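Local coordinates for RIM-binding protein, isoform F (Drosophila melanogaster, PDB 6Q9M) that couples synaptic vesicle recruitment to release sites at the presynaptic active zone, its central region being an array of fibronectin type III domains, at residues V8-H13 and Q85-A90; A91-I96 and A125-Q130; S106-S111 and A118-L123; V132-N137 and R162-A167; T153-S158 and A199-L204. All blocks are in the same frame, centred on the assembly; numbering follows the deposited sequence.

How the contacts relate
Contacts 3, 4 and 5 belong to one fibronectin type III sandwich: contact 3 is the hairpin of one sheet, contact 4 pairs two strands of the opposing sheet, and contact 5 ties a surface loop to the last strand of that second sheet. Contacts 3 and 4 meet in the core, Ile120 on Val163 and Trp122 on Val165. Contact 1 packs within the preceding domain by van der Waals touching alone, whereas contact 2 carries that domain's edge strand onto the next through three hydrogen bonds, one weak. Contacts 2 and 4 are buried, 1 and 3 partly so, and 5 lies at the surface. Regular antiparallel bonding dominates 3 and 4; single side chains and irregular bonds serve 2 and 5.

Contact 1: V8-H13 and Q85-A90; sequences VPAPKH and QTSRDA
Ser87 OG lies against CB of Ala10 (3.8 Å) and CD of Pro11, while its hydrogen bond runs to the backbone N of Ser79 on strand 73-81. The contact belongs to a fibronectin type III sandwich: 8-13 leads into strand 12-20, the first strand of one sheet, and crosses the loop that joins the last two strands of the other, 73-81 and 93-96. Between the two segments the touching is van der Waals only. Chi1 of Ser87, 57°, sets OG between the backbone N and the carbonyl carbon, on the side of Ala10 and Pro11. CB of the same serine rests on the carbonyl oxygen of Val8 at 3.4 Å and on CB of Ala10 at 3.8 Å. Ser79 serves both segments, since its OG also bonds the carbonyl oxygen of Pro9. Val8, buried, straddles the peptide between Thr86 and Ser87. Its CG1, anti to the backbone N (chi1 176°), reaches Ser87 N at 3.7 Å. The other branch, CG2, sits 3.6 Å from Thr86 O and ends 4.0 Å from CB of Gln85.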
# COMPACT_ATOMS: atom_id res chain seq x y z
N VAL A 8 3.15 -2.62 16.08
CA VAL A 8 4.11 -1.78 16.80
C VAL A 8 3.76 -0.30 16.73
O VAL A 8 3.84 0.31 15.66
CB VAL A 8 5.53 -2.01 16.26
CG1 VAL A 8 6.50 -1.07 16.92
CG2 VAL A 8 5.94 -3.47 16.45
N PRO A 9 3.45 0.34 17.86
CA PRO A 9 3.29 1.80 17.88
C PRO A 9 4.51 2.51 17.32
O PRO A 9 5.65 2.08 17.50
CB PRO A 9 3.08 2.12 19.37
CG PRO A 9 2.56 0.87 19.96
CD PRO A 9 3.18 -0.26 19.18
N ALA A 10 4.26 3.64 16.67
CA ALA A 10 5.26 4.33 15.87
C ALA A 10 5.58 5.71 16.44
O ALA A 10 4.76 6.32 17.14
CB ALA A 10 4.76 4.46 14.43
N PRO A 11 6.77 6.25 16.14
CA PRO A 11 7.10 7.59 16.63
C PRO A 11 6.20 8.64 15.99
O PRO A 11 5.56 8.40 14.97
CB PRO A 11 8.58 7.79 16.20
CG PRO A 11 9.05 6.42 15.72
CD PRO A 11 7.80 5.73 15.23
N LYS A 12 6.14 9.80 16.63
CA LYS A 12 5.29 10.90 16.19
C LYS A 12 6.11 12.19 16.12
O LYS A 12 7.23 12.27 16.62
CB LYS A 12 4.08 11.07 17.11
CG LYS A 12 3.41 9.75 17.52
CD LYS A 12 2.50 9.89 18.76
CE LYS A 12 1.95 11.30 18.91
NZ LYS A 12 0.70 11.35 19.74
N HIS A 13 5.51 13.21 15.52
CA HIS A 13 6.06 14.57 15.50
C HIS A 13 7.46 14.60 14.91
O HIS A 13 8.34 15.34 15.37
CB HIS A 13 6.02 15.18 16.89
CG HIS A 13 4.63 15.32 17.44
ND1 HIS A 13 4.13 14.49 18.42
CD2 HIS A 13 3.62 16.16 17.11
CE1 HIS A 13 2.88 14.84 18.69
NE2 HIS A 13 2.55 15.85 17.91
N GLN A 85 10.82 -6.56 16.31
CA GLN A 85 9.71 -6.13 15.47
C GLN A 85 9.69 -4.61 15.36
O GLN A 85 10.09 -3.89 16.29
CB GLN A 85 8.38 -6.60 16.07
CG GLN A 85 7.90 -7.97 15.62
CD GLN A 85 6.48 -8.27 16.10
OE1 GLN A 85 6.23 -8.39 17.31
NE2 GLN A 85 5.54 -8.40 15.16
N THR A 86 9.24 -4.10 14.21
CA THR A 86 9.32 -2.68 13.92
C THR A 86 7.97 -2.14 13.46
O THR A 86 7.08 -2.90 13.08
CB THR A 86 10.38 -2.35 12.85
OG1 THR A 86 10.03 -3.00 11.62
CG2 THR A 86 11.77 -2.79 13.28
N SER A 87 7.84 -0.82 13.51
CA SER A 87 6.73 -0.11 12.88
C SER A 87 7.09 0.18 11.42
O SER A 87 8.24 0.05 10.99
CB SER A 87 6.42 1.18 13.63
OG SER A 87 7.57 2.01 13.70
N ARG A 88 6.08 0.60 10.65
CA ARG A 88 6.26 0.85 9.22
C ARG A 88 6.68 2.29 8.97
O ARG A 88 6.38 3.19 9.75
CB ARG A 88 4.97 0.56 8.46
CG ARG A 88 4.42 -0.82 8.74
CD ARG A 88 3.42 -1.24 7.69
NE ARG A 88 2.83 -2.53 8.00
CZ ARG A 88 3.22 -3.68 7.46
NH1 ARG A 88 4.21 -3.69 6.57
NH2 ARG A 88 2.62 -4.82 7.80
N ASP A 89 7.40 2.49 7.87
CA ASP A 89 7.85 3.83 7.51
C ASP A 89 6.68 4.80 7.38
O ASP A 89 6.77 5.96 7.82
CB ASP A 89 8.65 3.80 6.19
CG ASP A 89 10.07 3.27 6.36
OD1 ASP A 89 10.67 2.84 5.36
OD2 ASP A 89 10.60 3.27 7.49
N ALA A 90 5.56 4.34 6.80
CA ALA A 90 4.42 5.21 6.49
C ALA A 90 3.80 5.84 7.72
O ALA A 90 2.99 6.77 7.58
CB ALA A 90 3.33 4.43 5.75

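Contact 2: A91-I96 and A125-Q130; sequences ACTMII and ANSNHQ
Ile95 of strand 93-96 reaches over Ala125 atom by atom. Its CB stands 4.0 Å from Ala125 O, CG1 comes in to 3.7 Å from that oxygen, and the tip CD1 rests on CA and CB of Ala125, the latter at 4.1 Å. The backbone N of Ile95 also points to Ala125 O, in a weak, bent bond of 3.1 Å. One residue back, CA of Met94 offers its hydrogen to the same carbonyl. The segments thus form a single bridge, Met94 with Asn126, where the edge strand of one fibronectin type III domain meets the loop between strands 118-123 and 131-135 of the next: a junction within the array. Ser127 closes it at the other end. Its N donates to Thr93 O (2.9 Å), and its OG, held between the backbone N and carbonyl carbon by chi1 of 56°, takes the N-H of Thr93 at 2.9 Å in a nearly straight bond (166°). An alanine at Ser127 would probably leave Thr93 N without this acceptor in a buried place, while the backbone bond to Thr93 O would remain. The loop is shaped by a type I turn from Asn126 to His129 and by an Asx turn, in which Asn126 OD1 accepts from Asn128 N at 2.9 Å, in the plane of its amide.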
# COMPACT_ATOMS: atom_id res chain seq x y z
N ALA A 91 4.12 5.34 8.92
CA ALA A 91 3.58 5.94 10.13
C ALA A 91 4.42 7.09 10.64
O ALA A 91 3.89 7.94 11.36
CB ALA A 91 3.44 4.90 11.23
N CYS A 92 5.70 7.15 10.29
CA CYS A 92 6.57 8.24 10.74
C CYS A 92 7.52 8.56 9.60
O CYS A 92 8.60 7.96 9.49
CB CYS A 92 7.31 7.88 12.02
SG CYS A 92 8.09 9.31 12.80
N THR A 93 7.12 9.51 8.75
CA THR A 93 7.87 9.78 7.54
C THR A 93 7.64 11.21 7.09
O THR A 93 6.59 11.81 7.36
CB THR A 93 7.50 8.82 6.42
OG1 THR A 93 8.52 8.90 5.41
CG2 THR A 93 6.14 9.21 5.80
N MET A 94 8.65 11.75 6.41
CA MET A 94 8.55 13.09 5.83
C MET A 94 9.54 13.21 4.68
O MET A 94 10.58 12.55 4.65
CB MET A 94 8.81 14.18 6.87
CG MET A 94 10.25 14.21 7.37
SD MET A 94 10.61 15.65 8.42
CE MET A 94 12.35 15.36 8.78
N ILE A 95 9.19 14.07 3.73
CA ILE A 95 10.04 14.34 2.58
C ILE A 95 10.61 15.74 2.70
O ILE A 95 9.89 16.68 3.07
CB ILE A 95 9.24 14.17 1.27
CG1 ILE A 95 8.70 12.74 1.17
CG2 ILE A 95 10.11 14.52 0.09
CD1 ILE A 95 7.68 12.56 0.07
N ILE A 96 11.90 15.86 2.41
CA ILE A 96 12.62 17.12 2.45
C ILE A 96 13.31 17.33 1.11
O ILE A 96 13.50 16.39 0.33
CB ILE A 96 13.64 17.14 3.59
CG1 ILE A 96 14.70 16.06 3.33
CG2 ILE A 96 12.96 16.88 4.91
CD1 ILE A 96 15.81 16.05 4.34
N ALA A 125 3.15 12.05 2.41
CA ALA A 125 4.35 12.86 2.23
C ALA A 125 4.88 13.37 3.56
O ALA A 125 6.09 13.56 3.71
CB ALA A 125 4.07 14.04 1.30
N ASN A 126 3.99 13.58 4.53
CA ASN A 126 4.39 13.98 5.89
C ASN A 126 3.37 13.41 6.86
O ASN A 126 2.19 13.76 6.79
CB ASN A 126 4.47 15.50 6.02
CG ASN A 126 5.01 15.94 7.37
OD1 ASN A 126 4.52 15.51 8.42
ND2 ASN A 126 6.03 16.79 7.35
N SER A 127 3.81 12.53 7.74
CA SER A 127 2.85 11.78 8.55
C SER A 127 2.37 12.55 9.77
O SER A 127 1.70 11.96 10.62
CB SER A 127 3.45 10.45 8.96
OG SER A 127 4.66 10.68 9.65
N ASN A 128 2.72 13.83 9.88
CA ASN A 128 2.13 14.71 10.88
C ASN A 128 0.78 15.26 10.45
O ASN A 128 0.09 15.87 11.27
CB ASN A 128 3.06 15.89 11.19
CG ASN A 128 4.38 15.47 11.81
OD1 ASN A 128 4.43 14.73 12.79
ND2 ASN A 128 5.47 15.98 11.26
N HIS A 129 0.39 15.07 9.19
CA HIS A 129 -0.85 15.63 8.66
C HIS A 129 -2.01 14.67 8.85
O HIS A 129 -1.86 13.45 8.75
CB HIS A 129 -0.72 15.92 7.16
CG HIS A 129 0.15 17.09 6.85
ND1 HIS A 129 1.47 17.16 7.25
CD2 HIS A 129 -0.09 18.23 6.16
CE1 HIS A 129 2.00 18.29 6.83
NE2 HIS A 129 1.07 18.96 6.16
N GLN A 130 -3.20 15.24 9.05
CA GLN A 130 -4.41 14.46 8.86
C GLN A 130 -4.60 14.17 7.38
O GLN A 130 -4.19 14.93 6.51
CB GLN A 130 -5.61 15.21 9.41
CG GLN A 130 -5.51 15.55 10.88
CD GLN A 130 -6.80 16.14 11.41
OE1 GLN A 130 -7.66 15.43 11.94
NE2 GLN A 130 -6.95 17.45 11.26

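Contact 3: S106-S111 and A118-L123; sequences SAVRAS and AVISWL
Ser106 and Leu123 begin the pairing of an antiparallel hairpin, the first two strands of a fibronectin type III domain. Backbone bonds come in three couples, Ser106 with Leu123, Arg109 with Ser121 and Ser111 with Val119, the shortest being Val119 N to Ser111 O at 2.7 Å. Between Ser106 and Arg109 the register slips by one residue, a beta bulge that takes in Ala107 with its positive phi (55°). A water sits on the face bearing Ser111, Val119 and Ser121. It donates to Val119 O (3.0 Å) and bonds Ser111 OG (2.7 Å) and Ser121 OG (2.9 Å), bridging the strands; Arg149 also holds Ser121 OG. The Arg109 chain, bent at chi3 (-81°), lies over the partner strand; its NH2 is 3.6 Å from Ser121 CB, with Ser121 C and Trp122 N under one face of the guanidinium. Among apolar contacts, Val108 CG2 meets Trp122 CB at 4.1 Å, the two side chains crossing at a slant, and on the face of Ala110 and Ile120, Ala110 CB meets Ile120 CD1 at 4.1 Å. Strand 149-152 continues the sheet beyond 118-123, while Ile120 and Trp122 pack on strand 160-167 and Ala110 on Phe201 of strand 198-202.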
# COMPACT_ATOMS: atom_id res chain seq x y z
N SER A 106 1.13 9.22 -1.70
CA SER A 106 1.43 8.41 -2.88
C SER A 106 1.16 6.95 -2.56
O SER A 106 0.88 6.58 -1.42
CB SER A 106 2.89 8.58 -3.32
OG SER A 106 3.79 7.92 -2.42
N ALA A 107 1.29 6.12 -3.58
CA ALA A 107 1.16 4.66 -3.44
C ALA A 107 -0.16 4.27 -2.79
O ALA A 107 -0.22 3.38 -1.95
CB ALA A 107 2.35 4.08 -2.65
N VAL A 108 -1.24 4.94 -3.20
CA VAL A 108 -2.57 4.62 -2.69
C VAL A 108 -2.99 3.24 -3.20
O VAL A 108 -2.97 2.97 -4.40
CB VAL A 108 -3.57 5.69 -3.14
CG1 VAL A 108 -4.99 5.34 -2.66
CG2 VAL A 108 -3.14 7.09 -2.64
N ARG A 109 -3.36 2.35 -2.28
CA ARG A 109 -3.67 0.98 -2.67
C ARG A 109 -4.93 0.50 -1.97
O ARG A 109 -5.18 0.84 -0.82
CB ARG A 109 -2.54 -0.03 -2.34
CG ARG A 109 -1.11 0.46 -2.54
CD ARG A 109 -0.07 -0.48 -1.89
NE ARG A 109 0.12 -0.30 -0.44
CZ ARG A 109 0.77 0.72 0.13
NH1 ARG A 109 1.30 1.68 -0.62
NH2 ARG A 109 0.89 0.79 1.45
N ALA A 110 -5.68 -0.34 -2.68
CA ALA A 110 -6.85 -1.02 -2.13
C ALA A 110 -6.51 -2.49 -1.95
O ALA A 110 -5.91 -3.10 -2.84
CB ALA A 110 -8.06 -0.88 -3.05
N SER A 111 -6.88 -3.05 -0.80
CA SER A 111 -6.63 -4.46 -0.52
C SER A 111 -7.78 -4.98 0.34
O SER A 111 -8.67 -4.23 0.74
CB SER A 111 -5.28 -4.67 0.17
OG SER A 111 -5.27 -4.07 1.45
N ALA A 118 -13.28 -2.34 1.55
CA ALA A 118 -11.89 -2.46 1.13
C ALA A 118 -11.01 -1.77 2.16
O ALA A 118 -11.45 -0.85 2.85
CB ALA A 118 -11.67 -1.85 -0.27
N VAL A 119 -9.78 -2.25 2.29
CA VAL A 119 -8.78 -1.58 3.12
C VAL A 119 -7.96 -0.68 2.20
O VAL A 119 -7.41 -1.14 1.19
CB VAL A 119 -7.90 -2.58 3.88
CG1 VAL A 119 -6.59 -1.92 4.40
CG2 VAL A 119 -8.68 -3.18 5.04
N ILE A 120 -7.90 0.60 2.53
CA ILE A 120 -7.18 1.61 1.77
C ILE A 120 -5.92 1.97 2.54
O ILE A 120 -6.00 2.40 3.69
CB ILE A 120 -8.02 2.88 1.54
CG1 ILE A 120 -9.41 2.55 0.97
CG2 ILE A 120 -7.25 3.88 0.68
CD1 ILE A 120 -9.38 1.91 -0.40
N SER A 121 -4.77 1.85 1.87
CA SER A 121 -3.46 2.22 2.40
C SER A 121 -2.83 3.30 1.52
O SER A 121 -3.16 3.45 0.34
CB SER A 121 -2.52 1.01 2.43
OG SER A 121 -3.11 -0.07 3.13
N TRP A 122 -1.89 4.05 2.11
CA TRP A 122 -1.16 5.06 1.37
C TRP A 122 0.17 5.34 2.06
O TRP A 122 0.44 4.87 3.18
CB TRP A 122 -1.97 6.35 1.21
CG TRP A 122 -2.35 7.00 2.50
CD1 TRP A 122 -1.69 8.01 3.14
CD2 TRP A 122 -3.49 6.69 3.32
NE1 TRP A 122 -2.36 8.36 4.29
CE2 TRP A 122 -3.46 7.56 4.43
CE3 TRP A 122 -4.54 5.77 3.21
CZ2 TRP A 122 -4.43 7.51 5.44
CZ3 TRP A 122 -5.49 5.74 4.20
CH2 TRP A 122 -5.43 6.61 5.30
N LEU A 123 1.01 6.10 1.37
CA LEU A 123 2.26 6.60 1.91
C LEU A 123 2.14 8.11 1.98
O LEU A 123 2.10 8.77 0.94
CB LEU A 123 3.45 6.20 1.05
CG LEU A 123 4.85 6.59 1.55
CD1 LEU A 123 5.09 6.09 2.98
CD2 LEU A 123 5.95 6.08 0.60
O HOH W 1 -4.41 -1.51 1.02

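Contact 4: V132-N137 and R162-A167; sequences VVCVNN and RVTVRA
Asn136 and Arg162 grip each other twice. Asn136 N donates to Arg162 O at 2.8 Å, and Arg162 N donates to Asn136 OD1 at 2.9 Å, almost straight (177°), the side-chain oxygen standing in for a backbone carbonyl where strand 131-135 gives way to a turn. A water accepts from Asn137 N and donates to Arg162 O, adding a second donor to that oxygen. Farther along, Cys134 pairs with Thr164 and Val132 with Arg166, each through two N-H to O bonds, the longest being Arg166 N to Val132 O at 3.2 Å. These are the two central strands of the four-stranded sheet in the fibronectin type III sandwich, 131-135 and 160-167, flanked by 138-143 and 198-202. On one face Arg166 runs alongside Val132. Chi1 of 44° puts its CG between the backbone N and carbonyl carbon, and the extended chain carries the guanidinium over Val132, whose CG1 touches one face off-centre, 3.8 Å from CZ. Arg166 NH2 forms a salt bridge with Glu139 of strand 138-143. An alanine at Arg166 would probably leave Glu139 without this charged mate and uncover the Val132 methyls. Beside them, Thr164 OG1 lies 3.3 Å from Cys134 CB. On the opposite, core-facing side, Val133 CG1 meets Val163 CG2 at 3.6 Å, and Trp122 of strand 118-123 packs against Val133 and Val165.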
# COMPACT_ATOMS: atom_id res chain seq x y z
N VAL A 132 -7.53 12.71 4.36
CA VAL A 132 -8.94 12.59 4.03
C VAL A 132 -9.07 11.53 2.95
O VAL A 132 -8.44 11.64 1.88
CB VAL A 132 -9.51 13.94 3.54
CG1 VAL A 132 -10.85 13.74 2.91
CG2 VAL A 132 -9.63 14.91 4.70
N VAL A 133 -9.90 10.52 3.21
CA VAL A 133 -10.17 9.46 2.24
C VAL A 133 -11.45 9.81 1.49
O VAL A 133 -12.46 10.19 2.10
CB VAL A 133 -10.28 8.10 2.94
CG1 VAL A 133 -10.46 7.00 1.91
CG2 VAL A 133 -9.05 7.86 3.82
N CYS A 134 -11.39 9.75 0.16
CA CYS A 134 -12.48 10.12 -0.72
C CYS A 134 -12.78 8.95 -1.64
O CYS A 134 -11.86 8.42 -2.28
CB CYS A 134 -12.14 11.38 -1.52
SG CYS A 134 -12.08 12.89 -0.51
N VAL A 135 -14.04 8.55 -1.71
CA VAL A 135 -14.48 7.49 -2.60
C VAL A 135 -15.40 8.13 -3.62
O VAL A 135 -16.38 8.78 -3.25
CB VAL A 135 -15.19 6.36 -1.84
CG1 VAL A 135 -15.34 5.12 -2.72
CG2 VAL A 135 -14.41 6.02 -0.58
N ASN A 136 -15.05 8.00 -4.91
CA ASN A 136 -15.88 8.56 -5.98
C ASN A 136 -16.23 10.02 -5.70
O ASN A 136 -17.37 10.47 -5.91
CB ASN A 136 -17.13 7.71 -6.20
CG ASN A 136 -16.83 6.39 -6.90
OD1 ASN A 136 -15.67 6.07 -7.17
ND2 ASN A 136 -17.87 5.62 -7.18
N ASN A 137 -15.25 10.77 -5.19
CA ASN A 137 -15.35 12.19 -4.87
C ASN A 137 -16.26 12.46 -3.68
O ASN A 137 -16.78 13.57 -3.52
CB ASN A 137 -15.82 13.00 -6.08
CG ASN A 137 -14.89 12.83 -7.27
OD1 ASN A 137 -13.68 12.68 -7.11
ND2 ASN A 137 -15.45 12.86 -8.48
N ARG A 162 -13.10 4.67 -7.37
CA ARG A 162 -11.86 5.42 -7.37
C ARG A 162 -11.73 6.10 -6.02
O ARG A 162 -12.57 6.93 -5.65
CB ARG A 162 -11.85 6.44 -8.49
CG ARG A 162 -10.65 7.38 -8.44
CD ARG A 162 -10.47 8.07 -9.78
NE ARG A 162 -9.92 7.17 -10.79
CZ ARG A 162 -9.68 7.54 -12.04
NH1 ARG A 162 -9.95 8.79 -12.41
NH2 ARG A 162 -9.17 6.67 -12.93
N VAL A 163 -10.66 5.79 -5.29
CA VAL A 163 -10.46 6.39 -3.97
C VAL A 163 -9.17 7.19 -4.01
O VAL A 163 -8.17 6.74 -4.58
CB VAL A 163 -10.46 5.31 -2.86
CG1 VAL A 163 -9.62 4.16 -3.24
CG2 VAL A 163 -10.00 5.92 -1.52
N THR A 164 -9.22 8.40 -3.45
CA THR A 164 -8.10 9.32 -3.36
C THR A 164 -7.82 9.63 -1.89
O THR A 164 -8.69 9.48 -1.03
CB THR A 164 -8.37 10.62 -4.10
OG1 THR A 164 -9.36 11.36 -3.37
CG2 THR A 164 -8.91 10.35 -5.49
N VAL A 165 -6.59 10.08 -1.62
CA VAL A 165 -6.18 10.47 -0.28
C VAL A 165 -5.45 11.80 -0.37
O VAL A 165 -4.58 11.99 -1.23
CB VAL A 165 -5.29 9.41 0.38
CG1 VAL A 165 -4.87 9.86 1.78
CG2 VAL A 165 -6.01 8.07 0.44
N ARG A 166 -5.80 12.74 0.50
CA ARG A 166 -5.14 14.04 0.48
C ARG A 166 -4.88 14.45 1.93
O ARG A 166 -5.55 14.02 2.87
CB ARG A 166 -6.02 14.97 -0.42
CG ARG A 166 -7.54 14.85 -0.15
CD ARG A 166 -8.15 16.08 -0.70
NE ARG A 166 -9.46 16.53 -0.26
CZ ARG A 166 -9.94 16.90 0.94
NH1 ARG A 166 -9.14 17.42 1.91
NH2 ARG A 166 -11.26 17.13 0.96
N ALA A 167 -3.82 15.23 2.12
CA ALA A 167 -3.42 15.70 3.44
C ALA A 167 -4.07 17.04 3.72
O ALA A 167 -3.98 17.96 2.90
CB ALA A 167 -1.90 15.85 3.53
O HOH W 2 -12.52 9.95 -5.03

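Contact 5: T153-S158 and A199-L204; sequences TGLAPS and ADFRTL
Leu155 and Phe201 reach toward each other tip to tip. CD1 of the leucine lies in the plane of the ring and touches its edge at CZ (3.7 Å), so the methyl meets the rim rather than a face. Thr203 comes at Leu155 obliquely, its CG2 3.7 Å from the same CD1. With chi1 at 47°, OG1 of Thr203 turns instead to the loop backbone and is bonded to Ala156 O; the modelled 2.4 Å is too short to trust as a length. OG1 also accepts from the N of Thr159, the residue after Ser158. The loop 153-158 precedes strand 160-167 and belongs to the tyrosine corner of the fibronectin type III fold, in which Tyr161 OH bonds Ala156 N and the Tyr161 side chain touches both Leu155 and Thr203. Bonds to Thr203 and Leu204 join this corner to the residues just after strand 198-202. Ser158 N donates to Leu204 O at 2.8 Å, arriving 56° above the carbonyl plane, while Pro157 CB presses on that oxygen at 3.3 Å. Arg202 also meets Ser158: its CG is 3.8 Å from Ser158 C, and Ser158 O sits at the edge of the guanidinium, near its plane.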
# COMPACT_ATOMS: atom_id res chain seq x y z
N THR A 153 -16.31 1.24 4.01
CA THR A 153 -17.50 0.39 3.93
C THR A 153 -18.58 1.10 3.11
O THR A 153 -18.33 2.10 2.44
CB THR A 153 -18.02 0.03 5.33
OG1 THR A 153 -18.34 1.22 6.06
CG2 THR A 153 -16.99 -0.79 6.08
N GLY A 154 -19.79 0.53 3.12
CA GLY A 154 -20.87 1.17 2.39
C GLY A 154 -20.79 1.01 0.88
O GLY A 154 -21.47 1.76 0.15
N LEU A 155 -19.97 0.09 0.39
CA LEU A 155 -19.85 -0.12 -1.04
C LEU A 155 -20.88 -1.15 -1.52
O LEU A 155 -21.43 -1.92 -0.74
CB LEU A 155 -18.44 -0.59 -1.41
CG LEU A 155 -17.26 0.23 -0.85
CD1 LEU A 155 -15.95 -0.19 -1.46
CD2 LEU A 155 -17.48 1.71 -1.05
N ALA A 156 -21.16 -1.10 -2.79
CA ALA A 156 -22.03 -2.04 -3.47
C ALA A 156 -21.20 -3.12 -4.17
O ALA A 156 -20.05 -2.86 -4.55
CB ALA A 156 -22.92 -1.32 -4.49
N PRO A 157 -21.72 -4.33 -4.35
CA PRO A 157 -20.91 -5.39 -4.94
C PRO A 157 -20.70 -5.16 -6.43
O PRO A 157 -21.47 -4.46 -7.10
CB PRO A 157 -21.72 -6.67 -4.69
CG PRO A 157 -23.06 -6.21 -4.10
CD PRO A 157 -23.14 -4.73 -4.22
N SER A 158 -19.62 -5.75 -6.95
CA SER A 158 -19.32 -5.74 -8.38
C SER A 158 -19.32 -4.33 -8.97
O SER A 158 -19.78 -4.10 -10.09
CB SER A 158 -20.30 -6.64 -9.14
OG SER A 158 -19.67 -7.18 -10.29
N ALA A 199 -6.47 5.28 -6.42
CA ALA A 199 -6.46 3.87 -6.77
C ALA A 199 -7.83 3.48 -7.31
O ALA A 199 -8.86 3.92 -6.80
CB ALA A 199 -6.12 2.99 -5.55
N ASP A 200 -7.83 2.66 -8.36
CA ASP A 200 -9.04 2.11 -8.93
C ASP A 200 -9.15 0.64 -8.55
O ASP A 200 -8.16 -0.10 -8.64
CB ASP A 200 -9.06 2.24 -10.46
CG ASP A 200 -9.20 3.69 -10.92
OD1 ASP A 200 -9.86 4.51 -10.22
OD2 ASP A 200 -8.64 4.02 -12.00
N PHE A 201 -10.34 0.22 -8.12
CA PHE A 201 -10.59 -1.18 -7.80
C PHE A 201 -12.07 -1.46 -7.98
O PHE A 201 -12.88 -0.54 -8.16
CB PHE A 201 -10.13 -1.52 -6.37
CG PHE A 201 -11.02 -0.97 -5.29
CD1 PHE A 201 -10.82 0.31 -4.78
CD2 PHE A 201 -12.05 -1.75 -4.76
CE1 PHE A 201 -11.64 0.81 -3.77
CE2 PHE A 201 -12.89 -1.24 -3.75
CZ PHE A 201 -12.69 0.04 -3.26
N ARG A 202 -12.43 -2.74 -7.95
CA ARG A 202 -13.82 -3.18 -8.07
C ARG A 202 -14.20 -4.06 -6.89
O ARG A 202 -13.39 -4.88 -6.45
CB ARG A 202 -14.06 -3.97 -9.36
CG ARG A 202 -15.52 -4.42 -9.50
CD ARG A 202 -15.80 -5.34 -10.68
NE ARG A 202 -14.97 -5.09 -11.85
CZ ARG A 202 -15.43 -4.50 -12.95
NH1 ARG A 202 -16.69 -4.10 -13.01
NH2 ARG A 202 -14.62 -4.31 -13.99
N THR A 203 -15.41 -3.89 -6.37
CA THR A 203 -15.81 -4.78 -5.28
C THR A 203 -16.10 -6.18 -5.82
O THR A 203 -16.28 -6.39 -7.02
CB THR A 203 -17.00 -4.22 -4.51
OG1 THR A 203 -18.03 -3.76 -5.41
CG2 THR A 203 -16.54 -3.07 -3.63
N LEU A 204 -16.09 -7.16 -4.91
CA LEU A 204 -16.39 -8.54 -5.29
C LEU A 204 -17.88 -8.69 -5.58
O LEU A 204 -18.71 -7.84 -5.24
CB LEU A 204 -15.95 -9.50 -4.19
CG LEU A 204 -14.49 -9.49 -3.74
CD1 LEU A 204 -14.32 -10.49 -2.63
CD2 LEU A 204 -13.52 -9.79 -4.88